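Local coordinates for protein aminoacyl-tRNA synthetase (Cryptosporidium parvum, PDB 5F9Z) that probably catalyses the ATP-dependent attachment of proline to its cognate tRNA, as a class II aminoacyl-tRNA synthetase that also binds the inhibitor halofuginone, at residues S448-I453 with M474-I479; K493-D498 with T505-S510; K10-L15 with H353-G358; S31-K36 with K291-P296. All coordinates share one frame; numbering follows the deposited sequence.

Contact 1: S448-I453 with M474-I479. With ZN (zinc ion), chain F.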
loop_
_atom_site.group_PDB
_atom_site.type_symbol
_atom_site.label_atom_id
_atom_site.label_comp_id
_atom_site.label_asym_id
_atom_site.label_seq_id
_atom_site.Cartn_x
_atom_site.Cartn_y
_atom_site.Cartn_z
ATOM N N SER A 448 13.416 22.457 -15.253
ATOM C CA SER A 448 14.582 22.293 -16.114
ATOM C C SER A 448 15.685 21.512 -15.411
ATOM O O SER A 448 16.409 20.736 -16.047
ATOM C CB SER A 448 15.094 23.660 -16.563
ATOM O OG SER A 448 15.322 24.508 -15.450
ATOM N N CYS A 449 15.827 21.698 -14.097
ATOM C CA CYS A 449 16.864 20.981 -13.363
ATOM C C CYS A 449 16.553 19.492 -13.293
ATOM O O CYS A 449 17.429 18.654 -13.536
ATOM C CB CYS A 449 17.021 21.569 -11.961
ATOM S SG CYS A 449 18.473 20.966 -11.068
ATOM N N GLU A 450 15.303 19.139 -12.974
ATOM C CA GLU A 450 14.934 17.729 -12.904
ATOM C C GLU A 450 15.004 17.061 -14.270
ATOM O O GLU A 450 15.354 15.879 -14.361
ATOM C CB GLU A 450 13.532 17.571 -12.315
ATOM C CG GLU A 450 13.158 16.129 -12.022
ATOM C CD GLU A 450 11.875 16.004 -11.229
ATOM O OE1 GLU A 450 11.199 17.034 -11.023
ATOM O OE2 GLU A 450 11.544 14.875 -10.808
ATOM N N GLU A 451 14.671 17.791 -15.337
ATOM C CA GLU A 451 14.783 17.228 -16.678
ATOM C C GLU A 451 16.220 16.821 -16.982
ATOM O O GLU A 451 16.461 15.771 -17.587
ATOM C CB GLU A 451 14.276 18.231 -17.714
ATOM N N GLU A 452 17.187 17.637 -16.559
ATOM C CA GLU A 452 18.590 17.293 -16.757
ATOM C C GLU A 452 19.076 16.272 -15.736
ATOM O O GLU A 452 19.956 15.463 -16.050
ATOM C CB GLU A 452 19.457 18.552 -16.694
ATOM C CG GLU A 452 19.112 19.606 -17.740
ATOM C CD GLU A 452 19.517 19.203 -19.149
ATOM O OE1 GLU A 452 20.190 18.163 -19.311
ATOM O OE2 GLU A 452 19.161 19.933 -20.097
ATOM N N ILE A 453 18.525 16.296 -14.520
ATOM C CA ILE A 453 18.870 15.283 -13.525
ATOM C C ILE A 453 18.484 13.899 -14.029
ATOM O O ILE A 453 19.276 12.951 -13.965
ATOM C CB ILE A 453 18.199 15.601 -12.176
ATOM C CG1 ILE A 453 18.886 16.790 -11.502
ATOM C CG2 ILE A 453 18.223 14.386 -11.264
ATOM C CD1 ILE A 453 18.130 17.334 -10.311
ATOM N N MET A 474 17.324 8.792 -12.441
ATOM C CA MET A 474 16.908 9.228 -11.116
ATOM C C MET A 474 15.932 10.389 -11.240
ATOM O O MET A 474 16.118 11.285 -12.070
ATOM C CB MET A 474 18.112 9.649 -10.270
ATOM C CG MET A 474 17.772 9.954 -8.819
ATOM S SD MET A 474 19.180 10.561 -7.869
ATOM C CE MET A 474 19.436 12.161 -8.629
ATOM N N LYS A 475 14.891 10.368 -10.413
ATOM C CA LYS A 475 13.880 11.413 -10.429
ATOM C C LYS A 475 13.514 11.779 -8.999
ATOM O O LYS A 475 13.755 11.018 -8.058
ATOM C CB LYS A 475 12.625 10.978 -11.198
ATOM C CG LYS A 475 11.748 9.988 -10.453
ATOM C CD LYS A 475 10.478 9.692 -11.233
ATOM C CE LYS A 475 9.485 8.904 -10.397
ATOM N NZ LYS A 475 8.246 8.591 -11.161
ATOM N N SER A 476 12.928 12.963 -8.847
ATOM C CA SER A 476 12.455 13.397 -7.541
ATOM C C SER A 476 11.284 12.529 -7.102
ATOM O O SER A 476 10.299 12.379 -7.832
ATOM C CB SER A 476 12.039 14.866 -7.583
ATOM O OG SER A 476 10.904 15.049 -8.412
ATOM N N LEU A 477 11.398 11.946 -5.911
ATOM C CA LEU A 477 10.307 11.139 -5.379
ATOM C C LEU A 477 9.245 12.021 -4.735
ATOM O O LEU A 477 8.059 11.924 -5.071
ATOM C CB LEU A 477 10.856 10.121 -4.382
ATOM C CG LEU A 477 11.980 9.260 -4.962
ATOM C CD1 LEU A 477 12.574 8.356 -3.902
ATOM C CD2 LEU A 477 11.474 8.449 -6.148
ATOM N N CYS A 478 9.658 12.893 -3.818
ATOM C CA CYS A 478 8.775 13.876 -3.206
ATOM C C CYS A 478 9.628 14.876 -2.442
ATOM O O CYS A 478 10.749 14.566 -2.030
ATOM C CB CYS A 478 7.759 13.221 -2.260
ATOM S SG CYS A 478 8.465 12.606 -0.715
ATOM N N ILE A 479 9.088 16.078 -2.271
ATOM C CA ILE A 479 9.693 17.086 -1.404
ATOM C C ILE A 479 9.140 16.854 -0.003
ATOM O O ILE A 479 7.995 17.238 0.276
ATOM C CB ILE A 479 9.398 18.508 -1.901
ATOM C CG1 ILE A 479 9.642 18.607 -3.408
ATOM C CG2 ILE A 479 10.258 19.517 -1.160
ATOM C CD1 ILE A 479 9.158 19.902 -4.020
HETATM ZN ZN ZN F . 18.784 22.731 -9.573
#
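Glu-450 and Ile-453, one turn apart on helix 447-458, lie beside the start of strand 475-480 and Met-474 just before it: the CA atoms of Glu-450 and Lys-475 are 6.9 Å apart, those of Ile-453 and Met-474 6.8 Å. Further along the strand, Leu-477 and Cys-478 both face Leu-506 in a classic beta bulge. A long acid suits position 450, because its extended chain spans the gap and brings OE2 to Ser-476. The backbone N of Ser-476 donates to Glu-450 OE2 at 3.1 Å, from above the carboxylate plane and 42° out of it. Ser-476 OG donates to the same oxygen; the modelled 2.5 Å between Ser-476 OG and Glu-450 OE2 is very short and its exact value doubtful. Beside this polar pair, Met-474 bends at its last torsion (chi3 68°), which brings CE within 3.7 Å of Ile-453 CG2. Lys-475 NZ forms a salt bridge with Glu-216. On the same helix Cys-449 SG binds zinc at 2.3 Å, together with Cys-444, Cys-494 and Cys-497. Ser-213 OG bonds to Glu-450 OE1 while the N-H of Ser-476 serves OE2, and partners at both oxygens are consistent with an ionised carboxylate.

Contact 2: K493-D498 with T505-S510. With ZN (zinc ion), chain F.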
loop_
_atom_site.group_PDB
_atom_site.type_symbol
_atom_site.label_atom_id
_atom_site.label_comp_id
_atom_site.label_asym_id
_atom_site.label_seq_id
_atom_site.Cartn_x
_atom_site.Cartn_y
_atom_site.Cartn_z
ATOM N N LYS A 493 23.485 25.905 -2.370
ATOM C CA LYS A 493 23.137 25.778 -3.776
ATOM C C LYS A 493 22.532 24.407 -4.055
ATOM O O LYS A 493 22.626 23.480 -3.246
ATOM C CB LYS A 493 24.367 26.001 -4.658
ATOM N N CYS A 494 21.896 24.294 -5.218
ATOM C CA CYS A 494 21.355 23.014 -5.650
ATOM C C CYS A 494 22.479 22.001 -5.832
ATOM O O CYS A 494 23.595 22.340 -6.233
ATOM C CB CYS A 494 20.576 23.181 -6.958
ATOM S SG CYS A 494 20.063 21.630 -7.733
ATOM N N PHE A 495 22.175 20.738 -5.526
ATOM C CA PHE A 495 23.168 19.681 -5.669
ATOM C C PHE A 495 23.544 19.420 -7.120
ATOM O O PHE A 495 24.537 18.727 -7.369
ATOM C CB PHE A 495 22.654 18.386 -5.033
ATOM C CG PHE A 495 21.713 17.609 -5.913
ATOM C CD1 PHE A 495 20.411 18.037 -6.109
ATOM C CD2 PHE A 495 22.129 16.442 -6.534
ATOM C CE1 PHE A 495 19.545 17.323 -6.914
ATOM C CE2 PHE A 495 21.267 15.723 -7.339
ATOM C CZ PHE A 495 19.973 16.164 -7.529
ATOM N N PHE A 496 22.788 19.959 -8.075
ATOM C CA PHE A 496 23.003 19.691 -9.491
ATOM C C PHE A 496 23.330 20.946 -10.285
ATOM O O PHE A 496 24.352 20.982 -10.981
ATOM C CB PHE A 496 21.761 19.000 -10.080
ATOM C CG PHE A 496 21.960 18.474 -11.470
ATOM C CD1 PHE A 496 22.615 17.272 -11.680
ATOM C CD2 PHE A 496 21.484 19.174 -12.567
ATOM C CE1 PHE A 496 22.798 16.780 -12.958
ATOM C CE2 PHE A 496 21.663 18.686 -13.848
ATOM C CZ PHE A 496 22.322 17.487 -14.044
ATOM N N CYS A 497 22.497 21.981 -10.200
ATOM C CA CYS A 497 22.703 23.204 -10.958
ATOM C C CYS A 497 23.227 24.310 -10.043
ATOM O O CYS A 497 23.436 24.121 -8.843
ATOM C CB CYS A 497 21.408 23.631 -11.650
ATOM S SG CYS A 497 20.229 24.460 -10.571
ATOM N N ASP A 498 23.435 25.487 -10.630
ATOM C CA ASP A 498 24.023 26.620 -9.927
ATOM C C ASP A 498 23.001 27.463 -9.175
ATOM O O ASP A 498 23.380 28.479 -8.583
ATOM C CB ASP A 498 24.790 27.509 -10.914
ATOM N N THR A 505 15.105 17.482 -1.218
ATOM C CA THR A 505 14.161 16.652 -1.952
ATOM C C THR A 505 14.661 15.215 -1.998
ATOM O O THR A 505 15.857 14.969 -2.181
ATOM C CB THR A 505 13.948 17.190 -3.375
ATOM O OG1 THR A 505 13.343 18.487 -3.311
ATOM C CG2 THR A 505 13.050 16.263 -4.185
ATOM N N LEU A 506 13.738 14.271 -1.823
ATOM C CA LEU A 506 14.066 12.852 -1.864
ATOM C C LEU A 506 14.122 12.383 -3.315
ATOM O O LEU A 506 13.134 12.493 -4.048
ATOM C CB LEU A 506 13.031 12.054 -1.074
ATOM C CG LEU A 506 13.373 10.607 -0.720
ATOM C CD1 LEU A 506 14.610 10.553 0.162
ATOM C CD2 LEU A 506 12.193 9.934 -0.036
ATOM N N PHE A 507 15.275 11.865 -3.728
ATOM C CA PHE A 507 15.489 11.376 -5.082
ATOM C C PHE A 507 15.715 9.870 -5.075
ATOM O O PHE A 507 16.023 9.267 -4.044
ATOM C CB PHE A 507 16.687 12.071 -5.740
ATOM C CG PHE A 507 16.428 13.495 -6.134
ATOM C CD1 PHE A 507 16.659 14.528 -5.242
ATOM C CD2 PHE A 507 15.964 13.801 -7.403
ATOM C CE1 PHE A 507 16.425 15.841 -5.604
ATOM C CE2 PHE A 507 15.727 15.111 -7.772
ATOM C CZ PHE A 507 15.958 16.132 -6.872
ATOM N N GLY A 508 15.565 9.270 -6.246
ATOM C CA GLY A 508 15.831 7.854 -6.403
ATOM C C GLY A 508 15.097 7.282 -7.591
ATOM O O GLY A 508 14.253 7.929 -8.210
ATOM N N ARG A 509 15.447 6.039 -7.911
ATOM C CA ARG A 509 14.731 5.285 -8.926
ATOM C C ARG A 509 13.467 4.686 -8.321
ATOM O O ARG A 509 13.442 4.301 -7.149
ATOM C CB ARG A 509 15.618 4.181 -9.505
ATOM C CG ARG A 509 16.964 4.675 -10.031
ATOM C CD ARG A 509 17.740 3.558 -10.719
ATOM N NE ARG A 509 18.991 4.031 -11.307
ATOM C CZ ARG A 509 20.195 3.819 -10.782
ATOM N NH1 ARG A 509 20.318 3.133 -9.653
ATOM N NH2 ARG A 509 21.276 4.288 -11.389
ATOM N N SER A 510 12.410 4.614 -9.126
ATOM C CA SER A 510 11.103 4.208 -8.635
ATOM C C SER A 510 10.519 3.118 -9.524
ATOM O O SER A 510 11.047 2.797 -10.592
ATOM C CB SER A 510 10.137 5.398 -8.566
ATOM O OG SER A 510 9.715 5.781 -9.863
HETATM ZN ZN ZN F . 18.784 22.731 -9.573
#
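Phe-495 and Phe-507 carry this contact by aromatic packing alone, reaching for each other from opposite directions across backbones whose nearest CA atoms, those of Phe-495 and Thr-505, are 10.2 Å apart. Two phenylalanines are long enough to bridge that span. In Phe-495, CG lies between the backbone N and the carbonyl carbon (chi1 81°), which puts the ring toward Phe-507. The rings meet obliquely, with centroids 5.1 Å apart and planes at 54°, and the nearest atoms are CE1 of Phe-495 and CE1 of Phe-507, 3.7 Å apart. Phe-495 CZ stands over one face of the Phe-507 ring, offset toward its rim. CB of Phe-496 lies 4.1 Å above a face of the Phe-495 ring, over its centre, while Trp-443 makes an edge-to-face pair with Phe-507.

Phe-495 sits between two zinc ligands of the same loop. Cys-494 SG and Cys-497 SG each lie 2.5 Å from zinc, and Cys-444 and Cys-449 complete a four-cysteine site. The CxxC spacing and its N-H...S bonds resemble those of a zinc knuckle.

Those hydrogen bonds converge on one sulfur: Phe-496 N donates to Cys-494 SG at 3.2 Å, and Cys-497 N to the same Cys-494 SG at 3.5 Å. Both are nearly straight, and they probably ease the negative charge on the thiolate. Backbone bonds tie Phe-495 to Pro-442 and Phe-507 to Val-439.

Contact 3: K10-L15 with H353-G358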
loop_
_atom_site.group_PDB
_atom_site.type_symbol
_atom_site.label_atom_id
_atom_site.label_comp_id
_atom_site.label_asym_id
_atom_site.label_seq_id
_atom_site.Cartn_x
_atom_site.Cartn_y
_atom_site.Cartn_z
ATOM N N LYS A 10 13.251 -28.054 9.425
ATOM C CA LYS A 10 13.369 -29.002 8.324
ATOM C C LYS A 10 12.243 -28.831 7.313
ATOM O O LYS A 10 12.436 -29.102 6.122
ATOM C CB LYS A 10 13.387 -30.434 8.860
ATOM N N GLU A 11 11.068 -28.388 7.763
ATOM C CA GLU A 11 9.964 -28.128 6.848
ATOM C C GLU A 11 10.087 -26.779 6.153
ATOM O O GLU A 11 9.516 -26.601 5.071
ATOM C CB GLU A 11 8.627 -28.208 7.590
ATOM C CG GLU A 11 8.224 -29.615 8.011
ATOM C CD GLU A 11 8.911 -30.074 9.283
ATOM O OE1 GLU A 11 9.635 -29.263 9.898
ATOM O OE2 GLU A 11 8.725 -31.248 9.670
ATOM N N ASN A 12 10.812 -25.827 6.747
ATOM C CA ASN A 12 11.047 -24.556 6.071
ATOM C C ASN A 12 11.972 -24.723 4.873
ATOM O O ASN A 12 11.861 -23.975 3.895
ATOM C CB ASN A 12 11.629 -23.532 7.048
ATOM C CG ASN A 12 10.638 -23.119 8.119
ATOM O OD1 ASN A 12 10.942 -23.160 9.312
ATOM N ND2 ASN A 12 9.444 -22.717 7.698
ATOM N N GLU A 13 12.882 -25.694 4.927
ATOM C CA GLU A 13 13.801 -25.959 3.827
ATOM C C GLU A 13 13.183 -26.818 2.731
ATOM O O GLU A 13 13.877 -27.152 1.765
ATOM C CB GLU A 13 15.070 -26.635 4.355
ATOM N N SER A 14 11.909 -27.179 2.852
ATOM C CA SER A 14 11.244 -27.996 1.850
ATOM C C SER A 14 10.866 -27.149 0.636
ATOM O O SER A 14 11.054 -25.929 0.607
ATOM C CB SER A 14 10.004 -28.663 2.440
ATOM O OG SER A 14 10.352 -29.605 3.438
ATOM N N LEU A 15 10.326 -27.814 -0.387
ATOM C CA LEU A 15 9.753 -27.092 -1.515
ATOM C C LEU A 15 8.441 -26.413 -1.144
ATOM O O LEU A 15 8.016 -25.489 -1.844
ATOM C CB LEU A 15 9.538 -28.037 -2.698
ATOM C CG LEU A 15 10.802 -28.604 -3.346
ATOM C CD1 LEU A 15 10.444 -29.573 -4.462
ATOM C CD2 LEU A 15 11.688 -27.483 -3.869
ATOM N N HIS A 353 3.434 -24.473 7.106
ATOM C CA HIS A 353 2.279 -24.076 6.304
ATOM C C HIS A 353 1.744 -22.717 6.741
ATOM O O HIS A 353 1.513 -21.831 5.910
ATOM C CB HIS A 353 1.183 -25.139 6.396
ATOM C CG HIS A 353 -0.073 -24.773 5.669
ATOM N ND1 HIS A 353 -0.233 -24.970 4.314
ATOM C CD2 HIS A 353 -1.226 -24.214 6.107
ATOM C CE1 HIS A 353 -1.433 -24.553 3.950
ATOM N NE2 HIS A 353 -2.056 -24.089 5.019
ATOM N N TRP A 354 1.543 -22.534 8.045
ATOM C CA TRP A 354 1.044 -21.263 8.551
ATOM C C TRP A 354 2.140 -20.218 8.710
ATOM O O TRP A 354 1.822 -19.034 8.876
ATOM C CB TRP A 354 0.319 -21.479 9.882
ATOM C CG TRP A 354 -0.842 -22.423 9.764
ATOM C CD1 TRP A 354 -0.890 -23.721 10.182
ATOM C CD2 TRP A 354 -2.118 -22.146 9.172
ATOM N NE1 TRP A 354 -2.117 -24.267 9.896
ATOM C CE2 TRP A 354 -2.889 -23.321 9.275
ATOM C CE3 TRP A 354 -2.683 -21.018 8.569
ATOM C CZ2 TRP A 354 -4.197 -23.401 8.797
ATOM C CZ3 TRP A 354 -3.982 -21.099 8.095
ATOM C CH2 TRP A 354 -4.723 -22.282 8.212
ATOM N N GLU A 355 3.412 -20.617 8.663
ATOM C CA GLU A 355 4.492 -19.636 8.632
ATOM C C GLU A 355 4.620 -19.000 7.253
ATOM O O GLU A 355 4.889 -17.798 7.146
ATOM C CB GLU A 355 5.815 -20.284 9.048
ATOM C CG GLU A 355 6.005 -20.393 10.553
ATOM C CD GLU A 355 7.226 -21.208 10.932
ATOM O OE1 GLU A 355 7.651 -21.135 12.104
ATOM O OE2 GLU A 355 7.762 -21.924 10.058
ATOM N N VAL A 356 4.433 -19.789 6.193
ATOM C CA VAL A 356 4.446 -19.234 4.842
ATOM C C VAL A 356 3.286 -18.262 4.661
ATOM O O VAL A 356 3.426 -17.216 4.014
ATOM C CB VAL A 356 4.411 -20.365 3.797
ATOM C CG1 VAL A 356 4.248 -19.798 2.394
ATOM C CG2 VAL A 356 5.673 -21.208 3.884
ATOM N N LYS A 357 2.129 -18.581 5.240
ATOM C CA LYS A 357 0.954 -17.725 5.145
ATOM C C LYS A 357 1.010 -16.529 6.089
ATOM O O LYS A 357 0.102 -15.693 6.058
ATOM C CB LYS A 357 -0.313 -18.543 5.411
ATOM C CG LYS A 357 -0.501 -19.710 4.451
ATOM C CD LYS A 357 -1.717 -20.550 4.814
ATOM C CE LYS A 357 -3.012 -19.879 4.389
ATOM N NZ LYS A 357 -3.169 -19.865 2.906
ATOM N N GLY A 358 2.040 -16.429 6.926
ATOM C CA GLY A 358 2.237 -15.241 7.732
ATOM C C GLY A 358 1.366 -15.121 8.962
ATOM O O GLY A 358 1.055 -14.001 9.380
#
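Asn-12 of the loop 10-15 meets Glu-355 of helix 347-356. At the start of the loop, the backbone O of Lys-10 accepts a weak bond from Ser-14 OG, 3.4 Å away. Glu-11 opens a type I beta turn that ends at Ser-14, and its O is joined weakly to Ser-14 N.

Asn-12, second in the turn, makes the one hydrogen bond between the segments. With CG beside the backbone N (chi1 -68°), its amide swings over to the helix, and ND2 donates to Glu-355 OE2 at 3.0 Å with an angle of 164°. The acceptor lies in the amide plane, and the donor comes nearly along the C-O axis of the carboxylate; the two flat groups are only 22° apart. Asparagine fits because its group both gives and accepts: ND2 also donates to Asn-352 OD1, while OD1 bonds to Ser-9 OG, which together fix the amide's rotation. Glu-355 is likewise engaged at both oxygens, for OE1 forms a salt bridge with Arg-362.

Beyond the turn, Leu-15 offers its O to Lys-36 NZ. After helix 347-356, Gly-358 is the first residue to leave helical angles; its positive phi suits glycine, and the turn is a Schellman motif, here following a helix within the anticodon-binding family region of the sequence.

Contact 4: S31-K36 with K291-P296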
loop_
_atom_site.group_PDB
_atom_site.type_symbol
_atom_site.label_atom_id
_atom_site.label_comp_id
_atom_site.label_asym_id
_atom_site.label_seq_id
_atom_site.Cartn_x
_atom_site.Cartn_y
_atom_site.Cartn_z
ATOM N N SER A 31 7.516 -14.016 -6.006
ATOM C CA SER A 31 6.555 -14.904 -6.651
ATOM C C SER A 31 6.213 -16.092 -5.758
ATOM O O SER A 31 5.039 -16.442 -5.598
ATOM C CB SER A 31 7.101 -15.380 -7.996
ATOM O OG SER A 31 6.194 -16.269 -8.626
ATOM N N GLN A 32 7.230 -16.724 -5.165
ATOM C CA GLN A 32 6.978 -17.876 -4.305
ATOM C C GLN A 32 6.188 -17.482 -3.064
ATOM O O GLN A 32 5.349 -18.254 -2.585
ATOM C CB GLN A 32 8.296 -18.538 -3.904
ATOM C CG GLN A 32 9.072 -19.159 -5.052
ATOM C CD GLN A 32 10.281 -19.942 -4.573
ATOM O OE1 GLN A 32 10.236 -20.600 -3.533
ATOM N NE2 GLN A 32 11.372 -19.869 -5.327
ATOM N N VAL A 33 6.437 -16.285 -2.530
ATOM C CA VAL A 33 5.772 -15.870 -1.299
ATOM C C VAL A 33 4.284 -15.639 -1.540
ATOM O O VAL A 33 3.441 -16.061 -0.741
ATOM C CB VAL A 33 6.462 -14.622 -0.717
ATOM C CG1 VAL A 33 5.558 -13.929 0.283
ATOM C CG2 VAL A 33 7.772 -15.010 -0.053
ATOM N N ILE A 34 3.932 -14.980 -2.645
ATOM C CA ILE A 34 2.525 -14.685 -2.900
ATOM C C ILE A 34 1.766 -15.887 -3.448
ATOM O O ILE A 34 0.539 -15.950 -3.306
ATOM C CB ILE A 34 2.380 -13.493 -3.863
ATOM C CG1 ILE A 34 3.034 -13.807 -5.209
ATOM C CG2 ILE A 34 2.978 -12.236 -3.247
ATOM C CD1 ILE A 34 3.050 -12.638 -6.165
ATOM N N VAL A 35 2.451 -16.845 -4.065
ATOM C CA VAL A 35 1.782 -18.022 -4.614
ATOM C C VAL A 35 1.628 -19.114 -3.563
ATOM O O VAL A 35 0.522 -19.605 -3.323
ATOM C CB VAL A 35 2.546 -18.539 -5.853
ATOM C CG1 VAL A 35 2.055 -19.925 -6.240
ATOM C CG2 VAL A 35 2.376 -17.574 -7.014
ATOM N N LYS A 36 2.730 -19.507 -2.918
ATOM C CA LYS A 36 2.683 -20.598 -1.951
ATOM C C LYS A 36 1.862 -20.252 -0.716
ATOM O O LYS A 36 1.373 -21.163 -0.039
ATOM C CB LYS A 36 4.099 -21.002 -1.539
ATOM C CG LYS A 36 4.925 -21.576 -2.677
ATOM C CD LYS A 36 6.325 -21.940 -2.219
ATOM C CE LYS A 36 7.135 -22.539 -3.358
ATOM N NZ LYS A 36 8.508 -22.918 -2.926
ATOM N N LYS A 291 11.128 -17.336 5.105
ATOM C CA LYS A 291 10.120 -18.338 5.417
ATOM C C LYS A 291 8.795 -18.077 4.717
ATOM O O LYS A 291 7.957 -18.984 4.646
ATOM C CB LYS A 291 9.878 -18.405 6.927
ATOM C CG LYS A 291 11.102 -18.762 7.741
ATOM C CD LYS A 291 10.758 -18.834 9.215
ATOM C CE LYS A 291 11.977 -19.167 10.044
ATOM N NZ LYS A 291 11.625 -19.353 11.476
ATOM N N GLY A 292 8.587 -16.867 4.206
ATOM C CA GLY A 292 7.348 -16.526 3.540
ATOM C C GLY A 292 6.772 -15.208 4.012
ATOM O O GLY A 292 7.515 -14.274 4.325
ATOM N N LEU A 293 5.447 -15.127 4.072
ATOM C CA LEU A 293 4.787 -13.900 4.491
ATOM C C LEU A 293 5.091 -13.577 5.948
ATOM O O LEU A 293 5.269 -14.465 6.786
ATOM C CB LEU A 293 3.273 -14.014 4.312
ATOM C CG LEU A 293 2.668 -13.896 2.917
ATOM C CD1 LEU A 293 1.175 -14.138 3.004
ATOM C CD2 LEU A 293 2.950 -12.526 2.326
ATOM N N VAL A 294 5.155 -12.282 6.238
ATOM C CA VAL A 294 5.105 -11.759 7.597
ATOM C C VAL A 294 4.047 -10.667 7.581
ATOM O O VAL A 294 4.253 -9.608 6.978
ATOM C CB VAL A 294 6.455 -11.213 8.077
ATOM C CG1 VAL A 294 6.294 -10.531 9.425
ATOM C CG2 VAL A 294 7.481 -12.333 8.167
ATOM N N LEU A 295 2.917 -10.928 8.217
ATOM C CA LEU A 295 1.826 -9.979 8.106
ATOM C C LEU A 295 1.634 -9.216 9.408
ATOM O O LEU A 295 1.765 -9.798 10.491
ATOM C CB LEU A 295 0.520 -10.694 7.740
ATOM C CG LEU A 295 0.564 -11.495 6.438
ATOM C CD1 LEU A 295 -0.716 -12.288 6.246
ATOM C CD2 LEU A 295 0.808 -10.574 5.253
ATOM N N PRO A 296 1.347 -7.920 9.336
ATOM C CA PRO A 296 0.969 -7.179 10.537
ATOM C C PRO A 296 -0.291 -7.764 11.143
ATOM O O PRO A 296 -1.215 -8.153 10.413
ATOM C CB PRO A 296 0.730 -5.754 10.015
ATOM C CG PRO A 296 1.506 -5.679 8.744
ATOM C CD PRO A 296 1.435 -7.052 8.151
#
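Val-33, on helix 26-36, lies against the irregular chain 291-296, where the backbones come as near as 5.1 Å between the CA atoms of Val-33 and Gly-292. Glycine suits position 292 because of its backbone angles (phi 132°, psi -145°), at which a CB would be jammed against the carbonyl O of Lys-291. Val-33 divides its two methyls between neighbours. CG2 rests on Gly-292 CA at 3.9 Å, while CG1, anti to the backbone N, reaches Leu-293 CD2 at 3.6 Å; the two side chains cross obliquely. A branched, compact valine suits a place where two surfaces must be filled at once, and Leu-293 is long enough to touch Ile-284 of helix 278-287 as well.

Lys-36, four residues on from Gln-32, donates from NZ to Gln-32 OE1 at 3.0 Å and from above the carbonyl plane. Lys-36 NZ also bonds to the backbone O of Gly-17, and Thr-19 N donates to Gln-32 OE1. Apolar packing of this kind sets helix 26-36 against the irregular chain between helix 278-287 and strand 304-308, in an enzyme whose sequence carries a class II synthetase core and an anticodon-binding family.

How the contacts relate
All four contacts are largely buried, and only contact 1 includes a partly exposed residue, Lys-475; yet they form two distant groups, the centres of contacts 1 and 3 being about 43 Å apart. Contacts 1 and 2 belong to the C-terminal zinc-binding region, share one metal ion, and are joined where Leu-477 N and Cys-478 O bond to Leu-506 across neighbouring strands. Contact 3 joins loop 10-15 to helix 347-356, and contact 4, nested in the loop it closes, joins helix 26-36 to the chain before strand 304-308; Val-356 O bonds to Leu-293 N between them. Contact 1 combines a carboxylate with apolar packing, contact 3 is a single polar bond, 2 is aromatic and 4 aliphatic.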